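PDB 3PTW: malonyl CoA-acyl carrier protein transacylase from Clostridium perfringens, which probably transfers the malonyl group from malonyl-CoA to acyl carrier protein, supplying the extender unit for fatty acid synthesis. Local coordinates for residues M131-M137 / G186-L192; K148-Y152 / K177-F181. All coordinates share one frame; numbering follows the deposited sequence.

Interaction 1 (M131-M137 / G186-L192)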
ATOM      1  N   MET A 131       2.171 -12.246 -11.426  1.00 31.86           N
ATOM      2  CA  MET A 131       2.228 -10.822 -11.725  1.00 31.69           C
ATOM      3  C   MET A 131       3.481 -10.505 -12.520  1.00 31.79           C
ATOM      4  O   MET A 131       4.520 -11.165 -12.352  1.00 32.10           O
ATOM      5  CB  MET A 131       2.171  -9.995 -10.442  1.00 31.70           C
ATOM      6  CG  MET A 131       0.884 -10.208  -9.632  1.00 26.62           C
ATOM      7  SD  MET A 131       0.894  -9.307  -8.065  1.00 32.74           S
ATOM      8  CE  MET A 131       0.217  -7.731  -8.619  1.00 26.06           C
ATOM      9  N   VAL A 132       3.369  -9.501 -13.389  1.00 30.80           N
ATOM     10  CA  VAL A 132       4.464  -9.109 -14.259  1.00 30.53           C
ATOM     11  C   VAL A 132       4.679  -7.595 -14.227  1.00 30.35           C
ATOM     12  O   VAL A 132       3.750  -6.822 -14.517  1.00 29.84           O
ATOM     13  CB  VAL A 132       4.238  -9.606 -15.716  1.00 30.14           C
ATOM     14  CG1 VAL A 132       5.318  -9.073 -16.651  1.00 28.04           C
ATOM     15  CG2 VAL A 132       4.200 -11.136 -15.767  1.00 27.40           C
ATOM     16  N   ALA A 133       5.899  -7.187 -13.870  1.00 30.99           N
ATOM     17  CA  ALA A 133       6.320  -5.788 -13.980  1.00 32.44           C
ATOM     18  C   ALA A 133       6.471  -5.404 -15.460  1.00 33.28           C
ATOM     19  O   ALA A 133       7.050  -6.150 -16.246  1.00 33.80           O
ATOM     20  CB  ALA A 133       7.638  -5.549 -13.225  1.00 32.82           C
ATOM     21  N   VAL A 134       5.927  -4.250 -15.837  1.00 33.56           N
ATOM     22  CA  VAL A 134       5.974  -3.785 -17.231  1.00 33.75           C
ATOM     23  C   VAL A 134       6.673  -2.419 -17.261  1.00 34.14           C
ATOM     24  O   VAL A 134       6.221  -1.476 -16.621  1.00 33.34           O
ATOM     25  CB  VAL A 134       4.561  -3.697 -17.860  1.00 33.34           C
ATOM     26  CG1 VAL A 134       4.617  -3.128 -19.282  1.00 36.12           C
ATOM     27  CG2 VAL A 134       3.886  -5.067 -17.877  1.00 35.66           C
ATOM     28  N   LEU A 135       7.777  -2.336 -17.998  1.00 35.44           N
ATOM     29  CA  LEU A 135       8.588  -1.125 -18.029  1.00 36.97           C
ATOM     30  C   LEU A 135       8.512  -0.412 -19.373  1.00 37.39           C
ATOM     31  O   LEU A 135       8.379  -1.057 -20.409  1.00 37.21           O
ATOM     32  CB  LEU A 135      10.047  -1.448 -17.689  1.00 38.45           C
ATOM     33  CG  LEU A 135      10.385  -2.056 -16.323  1.00 44.17           C
ATOM     34  CD1 LEU A 135      11.892  -2.143 -16.162  1.00 39.33           C
ATOM     35  CD2 LEU A 135       9.800  -1.227 -15.206  1.00 38.59           C
ATOM     36  N   ARG A 136       8.583   0.918 -19.331  1.00 38.25           N
ATOM     37  CA  ARG A 136       8.702   1.769 -20.530  1.00 39.89           C
ATOM     38  C   ARG A 136       7.508   1.650 -21.490  1.00 40.03           C
ATOM     39  O   ARG A 136       7.674   1.680 -22.725  1.00 40.29           O
ATOM     40  CB  ARG A 136       9.988   1.436 -21.292  1.00 41.44           C
ATOM     41  CG  ARG A 136      10.824   2.642 -21.691  1.00 63.75           C
ATOM     42  CD  ARG A 136      12.187   2.653 -20.989  1.00 44.28           C
ATOM     43  NE  ARG A 136      12.760   1.312 -20.797  1.00 63.70           N
ATOM     44  CZ  ARG A 136      13.119   0.480 -21.775  1.00 45.90           C
ATOM     45  NH1 ARG A 136      13.634  -0.707 -21.476  1.00 64.02           N
ATOM     46  NH2 ARG A 136      12.954   0.818 -23.050  1.00 64.68           N
ATOM     47  N   MET A 137       6.315   1.496 -20.920  1.00 38.80           N
ATOM     48  CA  MET A 137       5.095   1.441 -21.698  1.00 38.97           C
ATOM     49  C   MET A 137       4.085   2.363 -21.045  1.00 37.74           C
ATOM     50  O   MET A 137       3.954   2.371 -19.820  1.00 37.03           O
ATOM     51  CB  MET A 137       4.504   0.028 -21.708  1.00 39.83           C
ATOM     52  CG  MET A 137       5.468  -1.111 -21.999  1.00 38.87           C
ATOM     53  SD  MET A 137       5.251  -1.810 -23.631  1.00 42.38           S
ATOM     54  CE  MET A 137       3.534  -2.292 -23.595  1.00 39.33           C
ATOM     55  N   GLY A 186       9.143  -3.150 -27.816  1.00 49.22           N
ATOM     56  CA  GLY A 186      10.185  -2.300 -27.249  1.00 48.74           C
ATOM     57  C   GLY A 186      10.064  -2.001 -25.769  1.00 47.46           C
ATOM     58  O   GLY A 186      10.838  -1.206 -25.225  1.00 47.98           O
ATOM     59  N   GLY A 187       9.085  -2.622 -25.117  1.00 45.54           N
ATOM     60  CA  GLY A 187       8.983  -2.567 -23.675  1.00 43.48           C
ATOM     61  C   GLY A 187       9.741  -3.722 -23.046  1.00 42.30           C
ATOM     62  O   GLY A 187      10.314  -4.566 -23.745  1.00 42.17           O
ATOM     63  N   ARG A 188       9.737  -3.753 -21.718  1.00 41.01           N
ATOM     64  CA  ARG A 188      10.380  -4.820 -20.961  1.00 40.26           C
ATOM     65  C   ARG A 188       9.373  -5.364 -19.980  1.00 38.44           C
ATOM     66  O   ARG A 188       8.555  -4.619 -19.438  1.00 37.11           O
ATOM     67  CB  ARG A 188      11.590  -4.296 -20.182  1.00 40.52           C
ATOM     68  CG  ARG A 188      12.855  -4.084 -20.999  1.00 41.01           C
ATOM     69  CD  ARG A 188      14.035  -3.765 -20.061  1.00 42.36           C
ATOM     70  NE  ARG A 188      14.192  -4.831 -19.071  1.00 40.73           N
ATOM     71  CZ  ARG A 188      14.494  -4.643 -17.792  1.00 41.44           C
ATOM     72  NH1 ARG A 188      14.589  -5.688 -16.988  1.00 40.13           N
ATOM     73  NH2 ARG A 188      14.690  -3.428 -17.311  1.00 39.42           N
ATOM     74  N   ALA A 189       9.446  -6.666 -19.754  1.00 38.80           N
ATOM     75  CA  ALA A 189       8.558  -7.337 -18.825  1.00 38.86           C
ATOM     76  C   ALA A 189       9.379  -8.214 -17.900  1.00 40.26           C
ATOM     77  O   ALA A 189      10.254  -8.952 -18.350  1.00 40.89           O
ATOM     78  CB  ALA A 189       7.545  -8.166 -19.583  1.00 38.74           C
ATOM     79  N   ILE A 190       9.108  -8.111 -16.603  1.00 41.10           N
ATOM     80  CA  ILE A 190       9.771  -8.956 -15.612  1.00 42.94           C
ATOM     81  C   ILE A 190       8.710  -9.753 -14.877  1.00 43.05           C
ATOM     82  O   ILE A 190       7.785  -9.180 -14.308  1.00 42.98           O
ATOM     83  CB  ILE A 190      10.558  -8.128 -14.549  1.00 43.28           C
ATOM     84  CG1 ILE A 190      11.349  -6.988 -15.199  1.00 35.91           C
ATOM     85  CG2 ILE A 190      11.475  -9.061 -13.700  1.00 36.41           C
ATOM     86  CD1 ILE A 190      11.854  -5.953 -14.189  1.00 43.77           C
ATOM     87  N   LYS A 191       8.841 -11.072 -14.886  1.00 44.16           N
ATOM     88  CA  LYS A 191       7.962 -11.896 -14.067  1.00 45.04           C
ATOM     89  C   LYS A 191       8.318 -11.666 -12.601  1.00 45.36           C
ATOM     90  O   LYS A 191       9.451 -11.900 -12.183  1.00 45.93           O
ATOM     91  CB  LYS A 191       8.072 -13.373 -14.442  1.00 46.43           C
ATOM     92  CG  LYS A 191       7.009 -14.239 -13.777  1.00 56.66           C
ATOM     93  CD  LYS A 191       7.392 -15.716 -13.783  1.00 48.61           C
ATOM     94  CE  LYS A 191       6.459 -16.522 -12.875  1.00 57.35           C
ATOM     95  NZ  LYS A 191       6.553 -17.987 -13.158  1.00 49.86           N
ATOM     96  N   LEU A 192       7.354 -11.171 -11.834  1.00 45.26           N
ATOM     97  CA  LEU A 192       7.561 -10.913 -10.422  1.00 45.75           C
ATOM     98  C   LEU A 192       7.592 -12.236  -9.651  1.00 47.32           C
ATOM     99  O   LEU A 192       7.040 -13.236 -10.122  1.00 46.84           O
ATOM    100  CB  LEU A 192       6.494  -9.956  -9.885  1.00 45.10           C
ATOM    101  CG  LEU A 192       6.527  -8.520 -10.439  1.00 43.60           C
ATOM    102  CD1 LEU A 192       5.392  -7.713  -9.868  1.00 44.12           C
ATOM    103  CD2 LEU A 192       7.870  -7.826 -10.146  1.00 45.37           C
TER

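Interaction 2 (K148-Y152 / K177-F181)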
ATOM      1  N   LYS A 148      -4.113  -8.256 -27.037  1.00 39.86           N
ATOM      2  CA  LYS A 148      -3.510  -9.355 -27.774  1.00 40.12           C
ATOM      3  C   LYS A 148      -3.394 -10.617 -26.941  1.00 38.84           C
ATOM      4  O   LYS A 148      -3.396 -11.721 -27.495  1.00 39.98           O
ATOM      5  CB  LYS A 148      -2.119  -8.967 -28.267  1.00 41.17           C
ATOM      6  CG  LYS A 148      -2.100  -8.004 -29.422  1.00 47.81           C
ATOM      7  CD  LYS A 148      -0.686  -7.495 -29.612  1.00 43.66           C
ATOM      8  CE  LYS A 148      -0.448  -7.019 -31.028  1.00 49.44           C
ATOM      9  NZ  LYS A 148       0.982  -6.669 -31.180  1.00 45.58           N
ATOM     10  N   SER A 149      -3.291 -10.452 -25.621  1.00 36.54           N
ATOM     11  CA  SER A 149      -2.990 -11.568 -24.721  1.00 35.88           C
ATOM     12  C   SER A 149      -4.240 -12.246 -24.170  1.00 36.34           C
ATOM     13  O   SER A 149      -4.165 -13.374 -23.699  1.00 36.28           O
ATOM     14  CB  SER A 149      -2.096 -11.113 -23.550  1.00 34.78           C
ATOM     15  OG  SER A 149      -0.914 -10.472 -23.997  1.00 34.86           O
ATOM     16  N   SER A 150      -5.385 -11.563 -24.243  1.00 37.00           N
ATOM     17  CA  SER A 150      -6.618 -12.054 -23.614  1.00 37.36           C
ATOM     18  C   SER A 150      -7.218 -13.345 -24.202  1.00 37.59           C
ATOM     19  O   SER A 150      -7.892 -14.071 -23.485  1.00 37.49           O
ATOM     20  CB  SER A 150      -7.667 -10.945 -23.530  1.00 37.78           C
ATOM     21  OG  SER A 150      -7.350 -10.064 -22.464  1.00 54.00           O
ATOM     22  N   PRO A 151      -6.971 -13.641 -25.495  1.00 38.10           N
ATOM     23  CA  PRO A 151      -7.406 -14.958 -25.985  1.00 38.92           C
ATOM     24  C   PRO A 151      -6.663 -16.140 -25.338  1.00 39.01           C
ATOM     25  O   PRO A 151      -7.094 -17.277 -25.477  1.00 39.33           O
ATOM     26  CB  PRO A 151      -7.099 -14.903 -27.490  1.00 39.56           C
ATOM     27  CG  PRO A 151      -7.029 -13.441 -27.821  1.00 39.14           C
ATOM     28  CD  PRO A 151      -6.469 -12.786 -26.586  1.00 38.30           C
ATOM     29  N   TYR A 152      -5.561 -15.870 -24.636  1.00 38.80           N
ATOM     30  CA  TYR A 152      -4.754 -16.933 -24.034  1.00 38.67           C
ATOM     31  C   TYR A 152      -5.110 -17.112 -22.573  1.00 37.90           C
ATOM     32  O   TYR A 152      -4.571 -17.989 -21.884  1.00 38.23           O
ATOM     33  CB  TYR A 152      -3.259 -16.658 -24.215  1.00 38.91           C
ATOM     34  CG  TYR A 152      -2.837 -16.654 -25.666  1.00 43.31           C
ATOM     35  CD1 TYR A 152      -2.613 -17.857 -26.352  1.00 41.02           C
ATOM     36  CD2 TYR A 152      -2.684 -15.455 -26.366  1.00 39.90           C
ATOM     37  CE1 TYR A 152      -2.232 -17.865 -27.691  1.00 45.11           C
ATOM     38  CE2 TYR A 152      -2.303 -15.450 -27.718  1.00 44.07           C
ATOM     39  CZ  TYR A 152      -2.079 -16.655 -28.368  1.00 41.91           C
ATOM     40  OH  TYR A 152      -1.700 -16.665 -29.693  1.00 46.11           O
ATOM     41  N   LYS A 177       2.449 -15.018 -22.660  1.00 39.80           N
ATOM     42  CA  LYS A 177       2.243 -14.440 -23.989  1.00 40.20           C
ATOM     43  C   LYS A 177       2.388 -12.906 -23.994  1.00 38.86           C
ATOM     44  O   LYS A 177       2.971 -12.331 -24.920  1.00 38.81           O
ATOM     45  CB  LYS A 177       0.900 -14.877 -24.578  1.00 41.81           C
ATOM     46  CG  LYS A 177       0.959 -15.146 -26.081  1.00 53.97           C
ATOM     47  CD  LYS A 177       0.996 -16.636 -26.430  1.00 45.17           C
ATOM     48  CE  LYS A 177       2.228 -17.355 -25.894  1.00 55.11           C
ATOM     49  NZ  LYS A 177       1.943 -18.807 -25.749  1.00 46.73           N
ATOM     50  N   ALA A 178       1.873 -12.264 -22.943  1.00 37.43           N
ATOM     51  CA  ALA A 178       1.967 -10.814 -22.776  1.00 36.84           C
ATOM     52  C   ALA A 178       3.421 -10.353 -22.768  1.00 37.17           C
ATOM     53  O   ALA A 178       3.762  -9.358 -23.418  1.00 36.55           O
ATOM     54  CB  ALA A 178       1.258 -10.375 -21.499  1.00 35.49           C
ATOM     55  N   MET A 179       4.257 -11.093 -22.035  1.00 38.01           N
ATOM     56  CA  MET A 179       5.700 -10.841 -21.972  1.00 39.32           C
ATOM     57  C   MET A 179       6.352 -10.894 -23.355  1.00 40.03           C
ATOM     58  O   MET A 179       7.156 -10.017 -23.684  1.00 40.65           O
ATOM     59  CB  MET A 179       6.375 -11.838 -21.025  1.00 40.25           C
ATOM     60  CG  MET A 179       6.050 -11.634 -19.537  1.00 33.35           C
ATOM     61  SD  MET A 179       6.773 -12.944 -18.508  1.00 41.57           S
ATOM     62  CE  MET A 179       8.528 -12.686 -18.873  1.00 34.38           C
ATOM     63  N   GLU A 180       6.001 -11.912 -24.152  1.00 40.30           N
ATOM     64  CA  GLU A 180       6.408 -12.000 -25.562  1.00 41.34           C
ATOM     65  C   GLU A 180       5.993 -10.743 -26.322  1.00 40.68           C
ATOM     66  O   GLU A 180       6.830 -10.109 -26.952  1.00 41.04           O
ATOM     67  CB  GLU A 180       5.804 -13.232 -26.270  1.00 42.72           C
ATOM     68  CG  GLU A 180       6.431 -14.582 -25.927  1.00 60.22           C
ATOM     69  CD  GLU A 180       5.779 -15.749 -26.678  1.00 44.96           C
ATOM     70  OE1 GLU A 180       5.770 -16.879 -26.134  1.00 61.57           O
ATOM     71  OE2 GLU A 180       5.272 -15.549 -27.803  1.00 61.38           O
ATOM     72  N   PHE A 181       4.707 -10.389 -26.252  1.00 39.71           N
ATOM     73  CA  PHE A 181       4.180  -9.208 -26.950  1.00 39.64           C
ATOM     74  C   PHE A 181       4.845  -7.895 -26.502  1.00 38.91           C
ATOM     75  O   PHE A 181       5.112  -7.014 -27.333  1.00 38.95           O
ATOM     76  CB  PHE A 181       2.649  -9.099 -26.816  1.00 39.52           C
ATOM     77  CG  PHE A 181       1.885 -10.198 -27.510  1.00 42.27           C
ATOM     78  CD1 PHE A 181       0.894 -10.898 -26.834  1.00 40.34           C
ATOM     79  CD2 PHE A 181       2.153 -10.536 -28.839  1.00 41.78           C
ATOM     80  CE1 PHE A 181       0.175 -11.928 -27.464  1.00 42.61           C
ATOM     81  CE2 PHE A 181       1.440 -11.566 -29.486  1.00 43.96           C
ATOM     82  CZ  PHE A 181       0.449 -12.262 -28.791  1.00 42.33           C
TER

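Interaction 1 (M131-M137 / G186-L192)
Ala133 and Ile190 form a hydrogen-bonded antiparallel pair at the middle of two neighbouring strands: Ala133 N reaches Ile190 O at 2.8 Å, and Ile190 N returns to Ala133 O at 2.9 Å. Leu135 and Arg188 make the next such pair. Leu135 N bonds to Arg188 O at 2.8 Å, whereas the return bond from Arg188 N to Leu135 O is longer, 3.3 Å. At the other end Leu192 N bonds to Met131 O.

Side chains alternate between the two faces. On one, Val132 CG1 meets Ala189 CB at 3.8 Å; CG1 is the branch anti to the backbone N (chi1 174°), while CG2 lies nearer the backbone of Lys191. On the other, Ala133 CB touches Leu192 CD2, also at 3.8 Å, and Leu135 runs alongside Arg188, its CD1 3.3 Å from Arg188 NH2. Arg136 folds back beyond the strand end, bringing NH1 beside the aliphatic CD of Arg188 at 3.4 Å. Met137 SD rests against Gly187 CA.

Gly186, with positive phi, closes helix 172-184 in a Schellman motif and leads the chain into strand 188-191. The Val132 and Ala189 face packs on that helix, and strand 165-169 bonds to the far edge of 129-135. The joint thus rests on backbone bonds backed by small apolar contacts, with the edge of the Arg136 guanidinium against the aliphatic part of Arg188, so that the two like charges are kept out of contact.

Interaction 2 (K148-Y152 / K177-F181)
Lys177 lays its aliphatic chain across the ring of Tyr152 at about a right angle, with CD over the ring centre, 3.5 Å from the centroid and 6° off the normal. Bends at chi2 (103°) and chi3 (-62°) of Lys177 bring CG and CD onto this face; NZ lies farther off, 5.1 Å from the same centroid, so any cation-pi attraction is weak at most. The ring of Phe181 is approached differently. Over one face, displaced toward the rim, sits Lys148 CB, a CH-pi contact 4.0 Å from the centroid, while Ser149 OG comes to the ring edge in its plane, 3.4 Å from Phe181 CD1. Tyr152 CE2 also approaches that edge.

Next to the Phe181 edge, Ser149 OG presses on Ala178, 3.1 Å from its CA and 3.3 Å from its CB. This hydroxyl is hydrogen-bonded to Ile145 O one turn back in its own helix, so its touch on Ala178 and Phe181 is one of close packing. The end of helix 139-149 and the 3-10 turn after it are thereby laid against helix 172-184, with Ile145 of helix 139-149 touching both Ala178 and Phe181, and Val155 of strand 155-162 beside Ser149.

In the fold
Interactions 1 and 2 have centres 13 Å apart and belong to one antiparallel sheet and the helices packed on it. Along the chain, strand 129-135 is followed by helix 139-149, strands 155-162 and 165-169, helix 172-184 and strand 188-191, so interaction 2 is nested within the loop that interaction 1 closes. Met179, whose side chain leaves helix 172-184 away from 148-152, packs its CG on Ala189 CB at 3.8 Å and on Val132 CG1, so one helix serves both contacts. This beta-alpha-beta-beta-alpha-beta order makes a compact lobe, apart from the mixed sheet, consistent with the small ferredoxin-like subdomain of malonyl-CoA:acyl carrier protein transacylases, which in relatives flanks the active-site cleft.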